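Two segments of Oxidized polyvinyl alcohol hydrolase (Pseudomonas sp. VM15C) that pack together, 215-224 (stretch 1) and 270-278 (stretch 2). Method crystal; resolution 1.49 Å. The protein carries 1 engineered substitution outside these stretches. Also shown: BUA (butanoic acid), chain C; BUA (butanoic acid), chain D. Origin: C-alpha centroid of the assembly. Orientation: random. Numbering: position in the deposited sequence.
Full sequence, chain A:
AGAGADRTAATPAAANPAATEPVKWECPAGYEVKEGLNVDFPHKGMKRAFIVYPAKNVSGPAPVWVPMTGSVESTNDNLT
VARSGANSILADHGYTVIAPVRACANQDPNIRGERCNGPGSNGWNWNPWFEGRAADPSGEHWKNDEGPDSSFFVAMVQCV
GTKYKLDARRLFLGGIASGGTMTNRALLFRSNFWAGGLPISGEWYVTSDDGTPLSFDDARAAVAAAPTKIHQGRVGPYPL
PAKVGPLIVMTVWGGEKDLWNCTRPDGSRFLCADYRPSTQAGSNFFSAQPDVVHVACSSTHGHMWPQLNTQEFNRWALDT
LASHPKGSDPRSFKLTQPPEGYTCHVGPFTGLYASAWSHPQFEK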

# COMPACT_ATOMS: atom_id res chain seq x y z
N SER A 215 -5.41 -8.25 20.08
CA SER A 215 -5.24 -6.86 20.45
C SER A 215 -3.88 -6.40 19.93
O SER A 215 -3.02 -7.20 19.56
CB SER A 215 -5.22 -6.68 21.98
OG SER A 215 -4.16 -7.46 22.54
N PHE A 216 -3.70 -5.09 19.91
CA PHE A 216 -2.42 -4.51 19.49
C PHE A 216 -1.29 -5.21 20.30
O PHE A 216 -0.30 -5.68 19.72
CB PHE A 216 -2.42 -3.00 19.78
CG PHE A 216 -1.04 -2.41 19.83
CD1 PHE A 216 -0.24 -2.41 18.69
CD2 PHE A 216 -0.51 -1.95 21.02
CE1 PHE A 216 1.08 -1.96 18.72
CE2 PHE A 216 0.80 -1.50 21.10
CZ PHE A 216 1.62 -1.50 19.94
N ASP A 217 -1.43 -5.30 21.62
CA ASP A 217 -0.37 -5.93 22.43
C ASP A 217 -0.13 -7.41 22.10
O ASP A 217 1.00 -7.88 22.01
CB ASP A 217 -0.68 -5.85 23.94
CG ASP A 217 -0.47 -4.45 24.52
OD1 ASP A 217 0.32 -3.64 23.99
OD2 ASP A 217 -1.10 -4.16 25.58
N ASP A 218 -1.22 -8.16 21.94
CA ASP A 218 -1.07 -9.56 21.66
C ASP A 218 -0.52 -9.81 20.27
O ASP A 218 0.24 -10.74 20.08
CB ASP A 218 -2.40 -10.34 21.86
CG ASP A 218 -2.72 -10.56 23.36
OD1 ASP A 218 -1.86 -10.24 24.23
OD2 ASP A 218 -3.85 -11.06 23.63
N ALA A 219 -0.87 -8.96 19.31
CA ALA A 219 -0.38 -9.14 17.95
C ALA A 219 1.11 -8.84 17.93
O ALA A 219 1.86 -9.50 17.22
CB ALA A 219 -1.16 -8.18 16.96
N ARG A 220 1.51 -7.84 18.69
CA ARG A 220 2.93 -7.44 18.75
C ARG A 220 3.71 -8.59 19.37
O ARG A 220 4.75 -9.01 18.88
CB ARG A 220 3.00 -6.19 19.62
CG ARG A 220 4.30 -5.42 19.60
CD ARG A 220 4.26 -4.38 20.72
NE ARG A 220 5.07 -3.23 20.39
CZ ARG A 220 5.20 -2.18 21.19
NH1 ARG A 220 4.55 -2.16 22.37
NH2 ARG A 220 5.97 -1.15 20.80
N ALA A 221 3.16 -9.17 20.42
CA ALA A 221 3.85 -10.30 21.05
C ALA A 221 3.92 -11.56 20.22
O ALA A 221 4.86 -12.32 20.34
CB ALA A 221 3.19 -10.64 22.41
N ALA A 222 2.89 -11.82 19.41
CA ALA A 222 2.86 -13.01 18.60
C ALA A 222 3.99 -13.01 17.59
O ALA A 222 4.57 -14.05 17.31
CB ALA A 222 1.53 -13.10 17.85
N VAL A 223 4.28 -11.85 16.99
CA VAL A 223 5.36 -11.85 16.00
C VAL A 223 6.71 -11.91 16.73
O VAL A 223 7.63 -12.58 16.24
CB VAL A 223 5.30 -10.58 15.13
CG1 VAL A 223 6.50 -10.54 14.17
CG2 VAL A 223 3.98 -10.54 14.35
N ALA A 224 6.84 -11.22 17.85
CA ALA A 224 8.10 -11.27 18.60
C ALA A 224 8.41 -12.71 19.01
O ALA A 224 9.56 -13.10 19.07
CB ALA A 224 8.03 -10.40 19.83
N PHE A 270 -2.47 7.61 22.46
CA PHE A 270 -2.04 6.32 23.01
C PHE A 270 -1.47 5.42 21.90
O PHE A 270 -1.93 5.47 20.77
CB PHE A 270 -3.19 5.60 23.74
CG PHE A 270 -4.31 5.16 22.86
CD1 PHE A 270 -4.40 3.83 22.43
CD2 PHE A 270 -5.28 6.06 22.42
CE1 PHE A 270 -5.43 3.41 21.59
CE2 PHE A 270 -6.33 5.66 21.57
CZ PHE A 270 -6.40 4.33 21.15
N LEU A 271 -0.48 4.62 22.22
CA LEU A 271 0.13 3.75 21.20
C LEU A 271 -0.85 2.72 20.63
O LEU A 271 -1.40 1.93 21.36
CB LEU A 271 1.34 3.03 21.81
CG LEU A 271 2.12 2.09 20.85
CD1 LEU A 271 2.74 2.91 19.71
CD2 LEU A 271 3.21 1.34 21.63
N CYS A 272 -1.08 2.72 19.31
CA CYS A 272 -2.03 1.74 18.75
C CYS A 272 -1.45 0.93 17.60
O CYS A 272 -2.12 0.02 17.08
CB CYS A 272 -3.31 2.43 18.24
SG CYS A 272 -3.06 3.74 17.03
N ALA A 273 -0.23 1.27 17.18
CA ALA A 273 0.37 0.49 16.10
C ALA A 273 1.89 0.55 16.17
O ALA A 273 2.45 1.61 16.45
CB ALA A 273 -0.10 0.99 14.76
N ASP A 274 2.51 -0.60 15.93
CA ASP A 274 3.96 -0.71 15.91
C ASP A 274 4.23 -1.38 14.56
O ASP A 274 3.79 -2.49 14.32
CB ASP A 274 4.41 -1.61 17.06
CG ASP A 274 5.92 -1.82 17.08
OD1 ASP A 274 6.58 -1.55 16.04
OD2 ASP A 274 6.46 -2.24 18.14
N TYR A 275 4.99 -0.70 13.70
CA TYR A 275 5.17 -1.28 12.36
C TYR A 275 6.34 -2.24 12.19
O TYR A 275 6.57 -2.80 11.12
CB TYR A 275 5.17 -0.14 11.32
CG TYR A 275 3.86 0.62 11.40
CD1 TYR A 275 3.72 1.70 12.29
CD2 TYR A 275 2.76 0.23 10.64
CE1 TYR A 275 2.51 2.37 12.42
CE2 TYR A 275 1.54 0.89 10.79
CZ TYR A 275 1.44 1.94 11.66
OH TYR A 275 0.24 2.59 11.81
N ARG A 276 7.04 -2.51 13.27
CA ARG A 276 8.09 -3.53 13.19
C ARG A 276 7.42 -4.92 12.95
O ARG A 276 7.77 -5.63 12.00
CB ARG A 276 8.91 -3.50 14.52
CG ARG A 276 9.99 -4.61 14.56
CD ARG A 276 10.48 -4.85 16.03
NE ARG A 276 10.93 -3.61 16.62
CZ ARG A 276 12.18 -3.16 16.58
NH1 ARG A 276 13.14 -3.89 16.01
NH2 ARG A 276 12.46 -1.96 17.03
N PRO A 277 6.45 -5.34 13.80
CA PRO A 277 5.87 -6.65 13.50
C PRO A 277 5.11 -6.74 12.17
O PRO A 277 5.08 -7.81 11.56
CB PRO A 277 4.95 -6.92 14.70
CG PRO A 277 4.63 -5.58 15.24
CD PRO A 277 5.95 -4.81 15.08
N SER A 278 4.47 -5.65 11.75
CA SER A 278 3.70 -5.70 10.52
C SER A 278 4.56 -5.71 9.28
O SER A 278 4.21 -6.40 8.32
CB SER A 278 2.67 -4.59 10.48
OG SER A 278 3.30 -3.35 10.55
C1 BUA C . -3.84 2.13 12.42
C2 BUA C . -2.64 2.89 11.84
C3 BUA C . -3.09 3.64 10.59
C4 BUA C . -1.94 4.50 10.03
O1 BUA C . -2.27 5.55 9.44
O2 BUA C . -0.79 4.04 10.15
C1 BUA D . -3.69 1.29 12.60
C2 BUA D . -4.93 0.75 13.31
C3 BUA D . -5.01 1.35 14.72
C4 BUA D . -6.29 0.87 15.41
O1 BUA D . -6.85 -0.14 14.92
O2 BUA D . -6.68 1.51 16.40

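What joins the two stretches by polar bonds? A salt bridge between R220 and D274 supplies both hydrogen bonds that cross the contact. R220 NE donates to D274 OD2 at 2.8 Å, and R220 NH2 donates to the same D274 OD2 at 2.9 Å, so one carboxylate oxygen serves two donors. It lies at the edge of the guanidinium, near its plane, where the N-H bonds point. The CA-to-CB bond of R220 runs sideways, but an extended side chain, with chi1 to chi3 all t, carries the charged end to the strand.

What does the other oxygen of D274 do? It caps the helix that follows: R276 N donates to D274 OD1 at 3.0 Å. D274 is buried, and aspartate suits the place because its short side chain, chi1 t, offers one oxygen to a backbone NH and the other to the arginine. On the opposite stretch S215 plays a similar capping role, its OG accepting from D218 N at 3.1 Å, while S215 O accepts from A219 N at 2.8 Å to open the helical bonding.

How is the apolar part filled? F216 points toward the strand, and its ring covers backbone as well as side chain: C272 C lies over one face, while F216 CZ meets L271 CD2 at 3.7 Å. A flat aromatic ring suits this close approach, with F216 CE1 3.4 Å from D274 N.

What closes the far end? V223 and P277 both point toward the partner stretch, and V223 CB packs 3.7 Å from P277 CB. These compact apolar side chains, both buried, bring no side-chain donor or acceptor to be satisfied. The helix backbone is bonded here too, A224 N donating to R220 O at 3.2 Å. In all, the contact buries 402 Å², both sides summed.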